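Local coordinates for protein exopolygalacturonate lyase (Vibrio vulnificus, PDB 5A29) that probably cleaves pectic polysaccharides by beta-elimination, as a metal-dependent lyase of polysaccharide lyase family 2, at residues S98-D103 and L528-K533; A280-F285 and I381-T386. All blocks are in the same frame, centred on the assembly; numbering follows the deposited sequence.

Overall arrangement
Contact 1 joins residues 98-103 to 528-533, segments 425 residues apart in sequence. It packs the C-terminal ends of two helices together. Contact 2 joins residues 280-285 to 381-386 and is nested within the long loop of chain that contact 1 closes. The two do not touch. Their centres are about 41 Å apart, their nearest atoms about 29 Å, and they lie on opposite sides of the chain's centre. Contact 1 lies away from the manganese site of His133, Glu154 and His196. Contact 2 supplies Pro281 and Val282 to one of the pockets that hold meso-tartaric acid, with residues 381-386 packed behind that loop.

Contact 1. Residues S98-D103 and L528-K533; sequences SVVTED and LDATLK
Lys533 crosses from one helix end to the other and donates a hydrogen bond from its ammonium to the backbone carbonyl of Val100. The bond from NZ to Val100 O is 3.0 Å long. NZ sits above the carbonyl plane, 42° out of it, so neither lone pair is met squarely. The same NZ forms a salt bridge to Asp529 OD2 on its own segment, at 2.8 Å and on the syn side of the carboxylate. Asp529 has CG anti to its N (chi1 -164°), which carries the carboxylate out toward Val100. Its OD2 lies against Val100 CB at 3.2 Å and CG2 at 3.4 Å. The other oxygen, OD1, is hydrogen-bonded to Tyr25. Helices 88-101 and 521-532 meet here by their last turns, in a protein whose family folds as an (alpha/alpha)7 barrel. Val100 is the buried apolar link between them. Its CG1 rests on Ala530, 3.7 Å from Ala530 CB and 3.6 Å from Ala530 N. The lysine charge probably offsets the negative end of helix 88-101. At that end, Thr101 OG1 accepts from Asp103 N at 3.2 Å in an ST turn. Glu102, just past the helix, forms a salt bridge with Lys535.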
# COMPACT_ATOMS: atom_id res chain seq x y z
N SER A 98 -16.33 -16.13 -4.23
CA SER A 98 -16.78 -17.05 -5.30
C SER A 98 -15.81 -18.21 -5.44
O SER A 98 -16.24 -19.37 -5.71
CB SER A 98 -16.97 -16.35 -6.67
OG SER A 98 -18.17 -15.64 -6.68
N VAL A 99 -14.51 -17.98 -5.30
CA VAL A 99 -13.55 -19.09 -5.38
C VAL A 99 -13.82 -20.13 -4.29
O VAL A 99 -13.85 -21.37 -4.53
CB VAL A 99 -12.06 -18.60 -5.23
CG1 VAL A 99 -11.09 -19.73 -4.89
CG2 VAL A 99 -11.63 -17.86 -6.47
N VAL A 100 -13.99 -19.66 -3.06
CA VAL A 100 -14.03 -20.65 -1.96
C VAL A 100 -15.40 -21.31 -1.85
O VAL A 100 -15.51 -22.39 -1.31
CB VAL A 100 -13.60 -20.11 -0.58
CG1 VAL A 100 -12.16 -19.58 -0.64
CG2 VAL A 100 -14.54 -19.09 0.02
N THR A 101 -16.44 -20.62 -2.25
CA THR A 101 -17.79 -21.17 -2.14
C THR A 101 -18.23 -21.92 -3.40
O THR A 101 -19.21 -22.63 -3.34
CB THR A 101 -18.86 -20.15 -1.78
OG1 THR A 101 -18.97 -19.20 -2.81
CG2 THR A 101 -18.63 -19.48 -0.39
N GLU A 102 -17.54 -21.74 -4.53
CA GLU A 102 -17.96 -22.23 -5.85
C GLU A 102 -19.30 -21.65 -6.23
O GLU A 102 -20.06 -22.28 -6.95
CB GLU A 102 -18.09 -23.76 -5.82
CG GLU A 102 -16.89 -24.46 -5.27
CD GLU A 102 -15.79 -24.55 -6.29
OE1 GLU A 102 -15.91 -23.96 -7.39
OE2 GLU A 102 -14.80 -25.24 -5.99
N ASP A 103 -19.64 -20.49 -5.68
CA ASP A 103 -20.87 -19.79 -5.99
C ASP A 103 -20.51 -18.49 -6.74
O ASP A 103 -19.88 -17.57 -6.15
CB ASP A 103 -21.64 -19.53 -4.69
CG ASP A 103 -23.02 -18.85 -4.91
OD1 ASP A 103 -23.29 -18.31 -6.01
OD2 ASP A 103 -23.84 -18.81 -3.96
N LEU A 528 -7.32 -18.08 4.01
CA LEU A 528 -7.17 -19.25 4.83
C LEU A 528 -8.18 -20.34 4.42
O LEU A 528 -7.81 -21.55 4.33
CB LEU A 528 -7.35 -18.92 6.30
CG LEU A 528 -7.42 -20.10 7.27
CD1 LEU A 528 -6.18 -20.98 7.17
CD2 LEU A 528 -7.61 -19.68 8.74
N ASP A 529 -9.42 -19.92 4.17
CA ASP A 529 -10.44 -20.93 3.78
C ASP A 529 -10.01 -21.58 2.45
O ASP A 529 -10.18 -22.81 2.26
CB ASP A 529 -11.75 -20.25 3.49
CG ASP A 529 -12.89 -21.25 3.48
OD1 ASP A 529 -13.08 -21.95 4.52
OD2 ASP A 529 -13.58 -21.27 2.45
N ALA A 530 -9.52 -20.77 1.50
CA ALA A 530 -8.99 -21.35 0.25
C ALA A 530 -7.89 -22.37 0.52
O ALA A 530 -7.85 -23.43 -0.14
CB ALA A 530 -8.52 -20.23 -0.69
N THR A 531 -7.01 -22.11 1.48
CA THR A 531 -5.87 -22.95 1.75
C THR A 531 -6.42 -24.27 2.34
O THR A 531 -5.92 -25.34 2.05
CB THR A 531 -4.87 -22.30 2.77
OG1 THR A 531 -4.35 -21.07 2.23
CG2 THR A 531 -3.69 -23.16 3.03
N LEU A 532 -7.41 -24.18 3.23
CA LEU A 532 -8.04 -25.43 3.76
C LEU A 532 -8.69 -26.27 2.65
O LEU A 532 -8.80 -27.50 2.81
CB LEU A 532 -9.10 -25.08 4.85
CG LEU A 532 -8.55 -24.35 6.08
CD1 LEU A 532 -9.67 -23.97 7.14
CD2 LEU A 532 -7.47 -25.14 6.78
N LYS A 533 -9.12 -25.64 1.55
CA LYS A 533 -9.79 -26.32 0.47
C LYS A 533 -8.79 -26.57 -0.69
O LYS A 533 -9.19 -26.93 -1.77
CB LYS A 533 -10.99 -25.52 -0.01
CG LYS A 533 -12.07 -25.41 1.07
CD LYS A 533 -13.08 -24.32 0.70
CE LYS A 533 -14.24 -24.52 1.67
NZ LYS A 533 -15.14 -23.35 1.54

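Contact 2. Residues A280-F285 and I381-T386. With SRT (S,R meso-tartaric acid), chain D.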
# COMPACT_ATOMS: atom_id res chain seq x y z
N ALA A 280 22.24 -0.95 1.20
CA ALA A 280 20.87 -0.72 1.73
C ALA A 280 20.04 0.02 0.67
O ALA A 280 20.52 0.97 0.01
CB ALA A 280 20.91 0.09 3.06
N PRO A 281 18.75 -0.35 0.53
CA PRO A 281 17.88 0.32 -0.42
C PRO A 281 17.57 1.80 -0.01
O PRO A 281 17.79 2.21 1.16
CB PRO A 281 16.61 -0.53 -0.39
CG PRO A 281 16.55 -0.95 1.08
CD PRO A 281 18.00 -1.24 1.46
N VAL A 282 17.15 2.57 -0.99
CA VAL A 282 16.82 4.00 -0.80
C VAL A 282 15.38 4.34 -1.12
O VAL A 282 14.63 3.57 -1.81
CB VAL A 282 17.76 4.92 -1.65
CG1 VAL A 282 19.16 4.82 -1.05
CG2 VAL A 282 17.71 4.44 -3.11
N TYR A 283 14.97 5.51 -0.63
CA TYR A 283 13.54 5.87 -0.72
C TYR A 283 13.27 6.56 -2.06
O TYR A 283 12.14 6.63 -2.51
CB TYR A 283 13.19 6.78 0.47
CG TYR A 283 11.74 7.21 0.51
CD1 TYR A 283 10.76 6.26 0.89
CD2 TYR A 283 11.35 8.53 0.19
CE1 TYR A 283 9.45 6.64 0.99
CE2 TYR A 283 10.01 8.92 0.27
CZ TYR A 283 9.07 7.93 0.62
OH TYR A 283 7.77 8.25 0.76
N GLN A 284 14.30 7.18 -2.65
CA GLN A 284 14.12 7.86 -3.96
C GLN A 284 15.53 7.92 -4.60
O GLN A 284 16.56 7.69 -3.90
CB GLN A 284 13.53 9.27 -3.82
CG GLN A 284 14.42 10.26 -3.03
CD GLN A 284 13.56 11.37 -2.46
OE1 GLN A 284 12.85 11.16 -1.45
NE2 GLN A 284 13.61 12.54 -3.05
N PHE A 285 15.58 8.29 -5.87
CA PHE A 285 16.88 8.22 -6.60
C PHE A 285 17.33 9.60 -7.07
O PHE A 285 18.39 9.69 -7.72
CB PHE A 285 16.88 7.22 -7.79
CG PHE A 285 15.77 7.42 -8.79
CD1 PHE A 285 14.55 6.78 -8.64
CD2 PHE A 285 15.96 8.22 -9.93
CE1 PHE A 285 13.52 6.93 -9.57
CE2 PHE A 285 14.96 8.36 -10.87
CZ PHE A 285 13.73 7.72 -10.74
N ILE A 381 17.37 4.64 10.82
CA ILE A 381 18.69 4.74 10.29
C ILE A 381 18.71 5.46 8.94
O ILE A 381 17.67 5.58 8.26
CB ILE A 381 19.33 3.31 10.07
CG1 ILE A 381 18.49 2.44 9.06
CG2 ILE A 381 19.64 2.62 11.39
CD1 ILE A 381 19.37 1.37 8.39
N PHE A 382 19.90 5.94 8.59
CA PHE A 382 20.17 6.31 7.17
C PHE A 382 20.78 5.10 6.43
O PHE A 382 21.15 4.10 7.08
CB PHE A 382 21.21 7.48 7.13
CG PHE A 382 20.63 8.81 7.59
CD1 PHE A 382 20.61 9.13 8.96
CD2 PHE A 382 20.13 9.75 6.69
CE1 PHE A 382 20.09 10.36 9.41
CE2 PHE A 382 19.58 10.97 7.15
CZ PHE A 382 19.55 11.25 8.53
N SER A 383 20.81 5.16 5.06
CA SER A 383 21.17 3.99 4.26
C SER A 383 22.64 3.59 4.44
O SER A 383 23.03 2.51 4.07
CB SER A 383 20.89 4.30 2.77
OG SER A 383 21.73 5.44 2.47
N ASP A 384 23.48 4.45 5.04
CA ASP A 384 24.87 4.03 5.41
C ASP A 384 24.92 3.34 6.78
O ASP A 384 25.98 2.86 7.20
CB ASP A 384 25.79 5.23 5.47
CG ASP A 384 25.50 6.12 6.69
OD1 ASP A 384 24.39 6.07 7.22
OD2 ASP A 384 26.37 6.91 7.12
N GLY A 385 23.77 3.21 7.45
CA GLY A 385 23.75 2.52 8.77
C GLY A 385 23.80 3.45 9.99
O GLY A 385 23.65 2.97 11.11
N THR A 386 23.97 4.75 9.77
CA THR A 386 24.04 5.72 10.87
C THR A 386 22.65 5.72 11.54
O THR A 386 21.65 5.97 10.86
CB THR A 386 24.30 7.15 10.39
OG1 THR A 386 25.58 7.18 9.77
CG2 THR A 386 24.37 8.13 11.60
O1 SRT D . 12.59 1.59 -2.90
O11 SRT D . 14.73 1.16 -2.95
C1 SRT D . 13.55 0.81 -3.13
C2 SRT D . 13.15 -0.50 -3.77
O2 SRT D . 13.66 -0.34 -5.05
C3 SRT D . 13.64 -1.88 -3.27
O3 SRT D . 14.63 -1.81 -2.27
C4 SRT D . 12.58 -2.84 -2.74
O4 SRT D . 12.81 -4.03 -3.10
O41 SRT D . 11.57 -2.44 -2.05
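Ser383 has a chi1 of 60°, which sets OG between its backbone N and carbonyl carbon and points it to Asn325, while CB faces Pro281 and Val282. Ser383 is the second residue of a type I beta turn from Phe382 to Gly385, closed by Gly385 N to Phe382 O at 2.8 Å. This turn packs behind the loop 280-285, which lines a meso-tartaric acid pocket. Contact across the two segments is by van der Waals packing. Ala280 CB rests against the carbonyl oxygen of Ser383 at 3.4 Å. Ser383 CB lies 4.1 Å from Pro281 O, a buried oxygen with no polar partner in the model, and 4.2 Å from Val282 CG1. Thr278 OG1 bridges the segments, hydrogen-bonded to both Ala280 N and Ser383 O. Pro281 turns its ring from Ser383 to the ligand, where CB makes a close approach of 3.0 Å to O3 of the tartaric acid. Val282 O is 2.7 Å from O11 of the ligand; two oxygens this close suggest that the acid group holds a proton. Asn339 also binds the ligand. On the far side of the turn, Phe382 meets Phe313 and Phe328 edge-to-face. Asp384 forms an Asx turn, its OD1 accepting from Thr386 N from above the carboxylate plane. The hydroxyl OG1 of Thr386 donates to Asp384 OD2 on its syn side, at 2.8 Å.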